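Local coordinates for 5' nucleotidase family protein (Staphylococcus aureus subsp. aureus, PDB 4Q7F) that belongs to the 5'-nucleotidase family and joins a calcineurin-like phosphoesterase domain, which holds manganese and magnesium ions, to the family's characteristic C-terminal domain, at residues Lys120-Leu123 and Arg124-Tyr128; Gly88-Gln91 and Pro92-Phe96; Ser77-Cys80 and Asn81-Ile84. All coordinates share one frame; numbering follows the deposited sequence.

Contact 1 of 3, residues Lys120-Leu123 and Arg124-Tyr128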
loop_
_atom_site.group_PDB
_atom_site.type_symbol
_atom_site.label_atom_id
_atom_site.label_comp_id
_atom_site.label_asym_id
_atom_site.label_seq_id
_atom_site.Cartn_x
_atom_site.Cartn_y
_atom_site.Cartn_z
ATOM N N LYS A 120 -16.069 -9.184 -1.707
ATOM C CA LYS A 120 -16.788 -10.329 -2.257
ATOM C C LYS A 120 -17.633 -9.922 -3.464
ATOM O O LYS A 120 -17.631 -10.621 -4.488
ATOM C CB LYS A 120 -17.657 -11.017 -1.199
ATOM C CG LYS A 120 -16.882 -11.741 -0.095
ATOM C CD LYS A 120 -17.838 -12.535 0.778
ATOM C CE LYS A 120 -17.116 -13.322 1.858
ATOM N NZ LYS A 120 -18.076 -14.006 2.781
ATOM N N ASP A 121 -18.374 -8.817 -3.339
ATOM C CA ASP A 121 -19.183 -8.294 -4.455
ATOM C C ASP A 121 -18.295 -8.000 -5.689
ATOM O O ASP A 121 -18.679 -8.253 -6.839
ATOM C CB ASP A 121 -19.893 -7.014 -4.032
ATOM C CG ASP A 121 -20.685 -6.398 -5.150
ATOM O OD1 ASP A 121 -21.675 -7.020 -5.585
ATOM O OD2 ASP A 121 -20.319 -5.275 -5.602
ATOM N N THR A 122 -17.121 -7.430 -5.435
ATOM C CA THR A 122 -16.160 -7.126 -6.482
ATOM C C THR A 122 -15.728 -8.415 -7.210
ATOM O O THR A 122 -15.821 -8.516 -8.469
ATOM C CB THR A 122 -14.948 -6.357 -5.891
ATOM O OG1 THR A 122 -15.387 -5.068 -5.448
ATOM C CG2 THR A 122 -13.855 -6.164 -6.901
ATOM N N LEU A 123 -15.342 -9.436 -6.444
ATOM C CA LEU A 123 -14.896 -10.676 -7.066
ATOM C C LEU A 123 -15.949 -11.313 -7.957
ATOM O O LEU A 123 -15.610 -11.890 -8.988
ATOM C CB LEU A 123 -14.410 -11.696 -6.037
ATOM C CG LEU A 123 -13.252 -11.216 -5.140
ATOM C CD1 LEU A 123 -12.755 -12.333 -4.231
ATOM C CD2 LEU A 123 -12.127 -10.675 -5.974
ATOM N N ARG A 124 -17.221 -11.225 -7.567
ATOM C CA ARG A 124 -18.275 -11.835 -8.380
ATOM C C ARG A 124 -18.633 -10.996 -9.612
ATOM O O ARG A 124 -19.199 -11.516 -10.558
ATOM C CB ARG A 124 -19.518 -12.224 -7.544
ATOM C CG ARG A 124 -20.204 -11.128 -6.748
ATOM C CD ARG A 124 -21.443 -11.673 -6.011
ATOM N NE ARG A 124 -21.986 -10.690 -5.066
ATOM C CZ ARG A 124 -21.709 -10.629 -3.760
ATOM N NH1 ARG A 124 -22.253 -9.667 -3.025
ATOM N NH2 ARG A 124 -20.899 -11.510 -3.174
ATOM N N ARG A 125 -18.294 -9.710 -9.592
ATOM C CA ARG A 125 -18.548 -8.822 -10.729
ATOM C C ARG A 125 -17.429 -8.965 -11.826
ATOM O O ARG A 125 -17.665 -8.690 -12.999
ATOM C CB ARG A 125 -18.653 -7.357 -10.284
ATOM C CG ARG A 125 -19.929 -6.987 -9.533
ATOM C CD ARG A 125 -19.865 -5.530 -9.043
ATOM N NE ARG A 125 -21.058 -5.112 -8.288
ATOM C CZ ARG A 125 -22.214 -4.715 -8.829
ATOM N NH1 ARG A 125 -22.384 -4.687 -10.145
ATOM N NH2 ARG A 125 -23.222 -4.355 -8.042
ATOM N N LEU A 126 -16.232 -9.387 -11.422
ATOM C CA LEU A 126 -15.123 -9.585 -12.354
ATOM C C LEU A 126 -15.355 -10.813 -13.232
ATOM O O LEU A 126 -15.923 -11.821 -12.779
ATOM C CB LEU A 126 -13.803 -9.756 -11.620
ATOM C CG LEU A 126 -13.286 -8.558 -10.819
ATOM C CD1 LEU A 126 -12.155 -8.940 -9.874
ATOM C CD2 LEU A 126 -12.815 -7.447 -11.754
ATOM N N ASN A 127 -14.879 -10.725 -14.464
ATOM C CA ASN A 127 -15.041 -11.813 -15.454
ATOM C C ASN A 127 -13.823 -12.763 -15.580
ATOM O O ASN A 127 -13.659 -13.429 -16.571
ATOM C CB ASN A 127 -15.461 -11.244 -16.815
ATOM C CG ASN A 127 -14.392 -10.375 -17.451
ATOM O OD1 ASN A 127 -13.236 -10.415 -17.068
ATOM N ND2 ASN A 127 -14.785 -9.580 -18.439
ATOM N N TYR A 128 -13.002 -12.826 -14.535
ATOM C CA TYR A 128 -11.885 -13.747 -14.471
ATOM C C TYR A 128 -11.687 -14.096 -12.996
ATOM O O TYR A 128 -12.106 -13.344 -12.137
ATOM C CB TYR A 128 -10.610 -13.130 -15.049
ATOM C CG TYR A 128 -10.227 -11.820 -14.401
ATOM C CD1 TYR A 128 -9.476 -11.784 -13.228
ATOM C CD2 TYR A 128 -10.630 -10.628 -14.952
ATOM C CE1 TYR A 128 -9.133 -10.588 -12.635
ATOM C CE2 TYR A 128 -10.301 -9.426 -14.371
ATOM C CZ TYR A 128 -9.548 -9.417 -13.212
ATOM O OH TYR A 128 -9.234 -8.219 -12.665
HETATM O O HOH W 1 -13.305 -12.904 -9.361
#
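A salt-bridge network of Asp-121, Arg-124 and Arg-125 occupies the last turn of helix 116-125 and illustrates how one carboxylate can serve two guanidinium groups. The firm member is the i to i+4 pair: Arg-125 NE donates to Asp-121 OD2 at 2.8 Å, in a fairly straight bond that meets the syn side of the oxygen 28° out of the carboxylate plane. OD2 sits at the guanidinium edge, in its plane, although the two flat groups are turned 77° apart. With chi1 at 177°, the Asp-121 carboxylate swings away from its own N and reaches along the helix to this edge. Arg-124 is less secure. In the conformer described, one of two, its NE is 3.7 Å from Asp-121 OD1, a long salt bridge, while one guanidinium face rests on Asp-121 CA. Beyond, Thr-122 O accepts from both Arg-125 N (3.0 Å) and Leu-126 N (3.1 Å) as the helix runs out, and a water donates to Leu-123 O and Tyr-128 O. Around this end, Leu-126 packs on Val-94 and Asn-98 of helix 91-99, Asn-98 hydrogen-bonds Arg-125 O, and Lys-120 pairs with Glu-137 of strand 135-137.

Contact 2 of 3, residues Gly88-Gln91 and Pro92-Phe96; sequences GSSQ and PLVDF
Ser-90 O is gripped by two backbone N-H groups of the next turn: Val-94 N at 2.9 Å, with an N-H...O angle of 164°, and, more weakly, Leu-93 N at 3.0 Å. The strong bond is the first i to i+4 link of the incoming helix, and Asp-95 N repeats it on Gln-91 O at 2.8 Å. The side chains of Gln-91 and Asp-95 add an i to i+4 link of their own. Gln-91 NE2 donates to Asp-95 OD1 at 2.5 Å, a length so short that its exact value deserves caution. The donor reaches the syn side of OD1 from 29° out of the carboxylate plane, whereas OD1 lies close to the plane of the amide. The two side chains meet at about a right angle. This approach depends on a bend in the glutamine: CG leaves opposite the backbone N, then chi2 of 69° folds the amide back over the turn, its NE2 passing 4.0 Å from Val-94 CG1. The other methyl, Val-94 CG2, lies 3.7 Å from Ser-90 OG, whose hydrogen-bond partner is the hydroxyl of Thr-122 on helix 116-125. On another side of the turn, Pro-92 and Leu-93 pack on Leu-83 of helix 78-85, and Leu-93 also meets Phe-79. Ser-89 OG accepts from Gln-91 N at 3.0 Å, closing an ST turn just ahead of the helix. A serine whose side chain takes up an early N-H, followed by a proline in the first turn with no N-H to satisfy, makes an example of a capped helix N terminus, here that of helix 91-99 in the calcineurin-like phosphoesterase domain.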
loop_
_atom_site.group_PDB
_atom_site.type_symbol
_atom_site.label_atom_id
_atom_site.label_comp_id
_atom_site.label_asym_id
_atom_site.label_seq_id
_atom_site.Cartn_x
_atom_site.Cartn_y
_atom_site.Cartn_z
ATOM N N GLY A 88 -21.033 3.550 -4.013
ATOM C CA GLY A 88 -20.529 2.629 -3.009
ATOM C C GLY A 88 -20.172 1.325 -3.737
ATOM O O GLY A 88 -19.748 0.360 -3.122
ATOM N N SER A 89 -20.350 1.314 -5.059
ATOM C CA SER A 89 -20.075 0.142 -5.891
ATOM C C SER A 89 -18.724 0.241 -6.589
ATOM O O SER A 89 -18.295 1.316 -6.999
ATOM C CB SER A 89 -21.145 -0.001 -6.951
ATOM O OG SER A 89 -20.895 -1.126 -7.788
ATOM N N SER A 90 -18.060 -0.896 -6.715
ATOM C CA SER A 90 -16.802 -0.979 -7.429
ATOM C C SER A 90 -17.078 -1.193 -8.953
ATOM O O SER A 90 -16.154 -1.277 -9.730
ATOM C CB SER A 90 -15.985 -2.158 -6.902
ATOM O OG SER A 90 -16.691 -3.387 -7.080
ATOM N N GLN A 91 -18.339 -1.243 -9.373
ATOM C CA GLN A 91 -18.643 -1.547 -10.780
ATOM C C GLN A 91 -17.867 -0.708 -11.820
ATOM O O GLN A 91 -17.324 -1.271 -12.765
ATOM C CB GLN A 91 -20.151 -1.486 -11.066
ATOM C CG GLN A 91 -20.515 -2.051 -12.439
ATOM C CD GLN A 91 -20.302 -3.555 -12.504
ATOM O OE1 GLN A 91 -20.835 -4.294 -11.678
ATOM N NE2 GLN A 91 -19.554 -4.018 -13.495
ATOM N N PRO A 92 -17.823 0.636 -11.659
ATOM C CA PRO A 92 -17.077 1.424 -12.655
ATOM C C PRO A 92 -15.625 0.966 -12.828
ATOM O O PRO A 92 -15.106 0.939 -13.939
ATOM C CB PRO A 92 -17.176 2.847 -12.127
ATOM C CG PRO A 92 -18.467 2.874 -11.338
ATOM C CD PRO A 92 -18.624 1.491 -10.751
ATOM N N LEU A 93 -14.985 0.596 -11.732
ATOM C CA LEU A 93 -13.617 0.110 -11.779
ATOM C C LEU A 93 -13.561 -1.291 -12.390
ATOM O O LEU A 93 -12.673 -1.594 -13.198
ATOM C CB LEU A 93 -13.048 0.058 -10.374
ATOM C CG LEU A 93 -11.649 -0.523 -10.260
ATOM C CD1 LEU A 93 -10.654 0.363 -10.985
ATOM C CD2 LEU A 93 -11.274 -0.668 -8.791
ATOM N N VAL A 94 -14.513 -2.141 -11.992
ATOM C CA VAL A 94 -14.579 -3.512 -12.475
ATOM C C VAL A 94 -14.782 -3.507 -14.000
ATOM O O VAL A 94 -14.177 -4.309 -14.718
ATOM C CB VAL A 94 -15.717 -4.311 -11.767
ATOM C CG1 VAL A 94 -16.020 -5.622 -12.494
ATOM C CG2 VAL A 94 -15.376 -4.588 -10.318
ATOM N N ASP A 95 -15.624 -2.606 -14.485
ATOM C CA ASP A 95 -15.850 -2.468 -15.935
ATOM C C ASP A 95 -14.530 -2.269 -16.710
ATOM O O ASP A 95 -14.345 -2.854 -17.788
ATOM C CB ASP A 95 -16.807 -1.338 -16.234
ATOM C CG ASP A 95 -18.228 -1.666 -15.844
ATOM O OD1 ASP A 95 -18.483 -2.809 -15.413
ATOM O OD2 ASP A 95 -19.094 -0.793 -15.985
ATOM N N PHE A 96 -13.623 -1.448 -16.181
ATOM C CA PHE A 96 -12.326 -1.270 -16.820
ATOM C C PHE A 96 -11.609 -2.607 -16.912
ATOM O O PHE A 96 -11.139 -2.983 -17.999
ATOM C CB PHE A 96 -11.425 -0.247 -16.084
ATOM C CG PHE A 96 -11.804 1.189 -16.331
ATOM C CD1 PHE A 96 -11.571 1.766 -17.573
ATOM C CD2 PHE A 96 -12.368 1.969 -15.332
ATOM C CE1 PHE A 96 -11.912 3.081 -17.825
ATOM C CE2 PHE A 96 -12.703 3.289 -15.575
ATOM C CZ PHE A 96 -12.479 3.848 -16.813
#

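Contact 3 of 3, residues Ser77-Cys80 and Asn81-Ile84; sequences SPFC and NYLI
Ser-77 O receives a weak bond from Asn-81 N at 3.4 Å, the loose opening turn of helix 78-85. Ser-77 is the N-cap of that helix: its OG accepts, also weakly, from Phe-79 N at 3.2 Å in an ST turn, and the same hydroxyl is hydrogen-bonded to Gly-30 O. Pro-78 follows as the first helical residue, where the lack of an N-H costs nothing because no preceding turn exists to receive it. Its carbonyl begins the firm bonding, with Tyr-82 N at 2.9 Å from Pro-78 O. Phe-79 carries the side-chain contact. Its CG stands anti to the backbone N (chi1 174°), which lets the ring lean along the helix toward Leu-83; Phe-79 CE1 comes within 3.7 Å of Leu-83 CD2. The leucine lies over one ring face, its CD1 offset toward the rim, so a branched aliphatic group rests against the aromatic surface. Phe-79 O is busy too: it accepts from Leu-83 N at 2.9 Å, and the CB of Tyr-82 packs against it at 3.3 Å. The Tyr-82 ring itself touches Phe-79 more lightly and leads away from this turn toward helix 304-317, stacking on His-86 and meeting Trp-316 edge-to-face. Cys-80 completes the turn by accepting from Ile-84 N at 3.2 Å through its carbonyl O, while its side chain meets Tyr-114. Phe-79 also packs on Phe-96 of helix 91-99 and reaches Leu-313 of helix 304-317. The example is a serine-capped, proline-started helix set near, but not in, the metal centre of a calcineurin-like phosphoesterase domain: the Cys-80 side chain is about 11 Å from the manganese ion, and Gly-30, the partner of the cap, directly follows the manganese ligand His-29.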
loop_
_atom_site.group_PDB
_atom_site.type_symbol
_atom_site.label_atom_id
_atom_site.label_comp_id
_atom_site.label_asym_id
_atom_site.label_seq_id
_atom_site.Cartn_x
_atom_site.Cartn_y
_atom_site.Cartn_z
ATOM N N SER A 77 -6.329 5.241 -5.200
ATOM C CA SER A 77 -6.395 6.540 -5.816
ATOM C C SER A 77 -7.678 7.265 -5.455
ATOM O O SER A 77 -8.589 6.655 -4.931
ATOM C CB SER A 77 -6.363 6.354 -7.326
ATOM O OG SER A 77 -7.614 5.869 -7.796
ATOM N N PRO A 78 -7.755 8.566 -5.770
ATOM C CA PRO A 78 -8.971 9.340 -5.547
ATOM C C PRO A 78 -10.141 8.792 -6.333
ATOM O O PRO A 78 -11.268 9.086 -5.991
ATOM C CB PRO A 78 -8.600 10.739 -6.072
ATOM C CG PRO A 78 -7.132 10.816 -5.936
ATOM C CD PRO A 78 -6.665 9.426 -6.259
ATOM N N PHE A 79 -9.890 8.010 -7.377
ATOM C CA PHE A 79 -10.993 7.389 -8.139
ATOM C C PHE A 79 -11.703 6.391 -7.198
ATOM O O PHE A 79 -12.958 6.297 -7.145
ATOM C CB PHE A 79 -10.447 6.738 -9.418
ATOM C CG PHE A 79 -11.475 5.939 -10.206
ATOM C CD1 PHE A 79 -12.730 6.466 -10.484
ATOM C CD2 PHE A 79 -11.163 4.680 -10.701
ATOM C CE1 PHE A 79 -13.662 5.747 -11.223
ATOM C CE2 PHE A 79 -12.094 3.961 -11.447
ATOM C CZ PHE A 79 -13.346 4.495 -11.705
ATOM N N CYS A 80 -10.897 5.699 -6.401
ATOM C CA CYS A 80 -11.426 4.767 -5.421
ATOM C C CYS A 80 -12.282 5.538 -4.376
ATOM O O CYS A 80 -13.398 5.108 -4.061
ATOM C CB CYS A 80 -10.297 3.950 -4.814
ATOM S SG CYS A 80 -9.478 2.852 -6.015
ATOM N N ASN A 81 -11.790 6.681 -3.868
ATOM C CA ASN A 81 -12.595 7.501 -2.953
ATOM C C ASN A 81 -13.906 7.892 -3.605
ATOM O O ASN A 81 -14.979 7.806 -2.980
ATOM C CB ASN A 81 -11.895 8.792 -2.544
ATOM C CG ASN A 81 -10.609 8.544 -1.810
ATOM O OD1 ASN A 81 -9.685 7.939 -2.347
ATOM N ND2 ASN A 81 -10.515 9.053 -0.595
ATOM N N TYR A 82 -13.803 8.351 -4.851
ATOM C CA TYR A 82 -14.965 8.759 -5.639
ATOM C C TYR A 82 -16.019 7.661 -5.701
ATOM O O TYR A 82 -17.209 7.927 -5.513
ATOM C CB TYR A 82 -14.531 9.172 -7.045
ATOM C CG TYR A 82 -15.685 9.527 -7.969
ATOM C CD1 TYR A 82 -16.168 10.825 -8.035
ATOM C CD2 TYR A 82 -16.279 8.570 -8.768
ATOM C CE1 TYR A 82 -17.220 11.163 -8.864
ATOM C CE2 TYR A 82 -17.345 8.892 -9.592
ATOM C CZ TYR A 82 -17.811 10.192 -9.632
ATOM O OH TYR A 82 -18.853 10.531 -10.456
ATOM N N LEU A 83 -15.588 6.431 -5.951
ATOM C CA LEU A 83 -16.515 5.298 -6.051
ATOM C C LEU A 83 -17.271 5.025 -4.767
ATOM O O LEU A 83 -18.483 4.796 -4.806
ATOM C CB LEU A 83 -15.791 4.021 -6.478
ATOM C CG LEU A 83 -15.173 4.016 -7.877
ATOM C CD1 LEU A 83 -14.383 2.735 -8.051
ATOM C CD2 LEU A 83 -16.210 4.175 -8.971
ATOM N N ILE A 84 -16.562 5.046 -3.638
ATOM C CA ILE A 84 -17.178 4.796 -2.359
ATOM C C ILE A 84 -18.187 5.896 -2.075
ATOM O O ILE A 84 -19.296 5.613 -1.607
ATOM C CB ILE A 84 -16.159 4.749 -1.193
ATOM C CG1 ILE A 84 -15.117 3.632 -1.402
ATOM C CG2 ILE A 84 -16.896 4.530 0.125
ATOM C CD1 ILE A 84 -15.686 2.222 -1.452
#

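How the contacts relate
Followed from the N terminus, the contacts come in the order 3, 2, 1, strictly in series; each closes only a local turn, and none nests in or crosses another. Contact 3 starts helix 78-85, contact 2 starts helix 91-99, and contact 1 ends helix 116-125. The loop between the first two is closed by a probable hydrogen bond from Gly-88 N to Leu-83 O. Helix 91-99 packs on the helix before it in the chain, 78-85, and on the one after it, 116-125. Contacts 1 and 3 do not meet, so helix 91-99 mediates between them within the calcineurin-like domain.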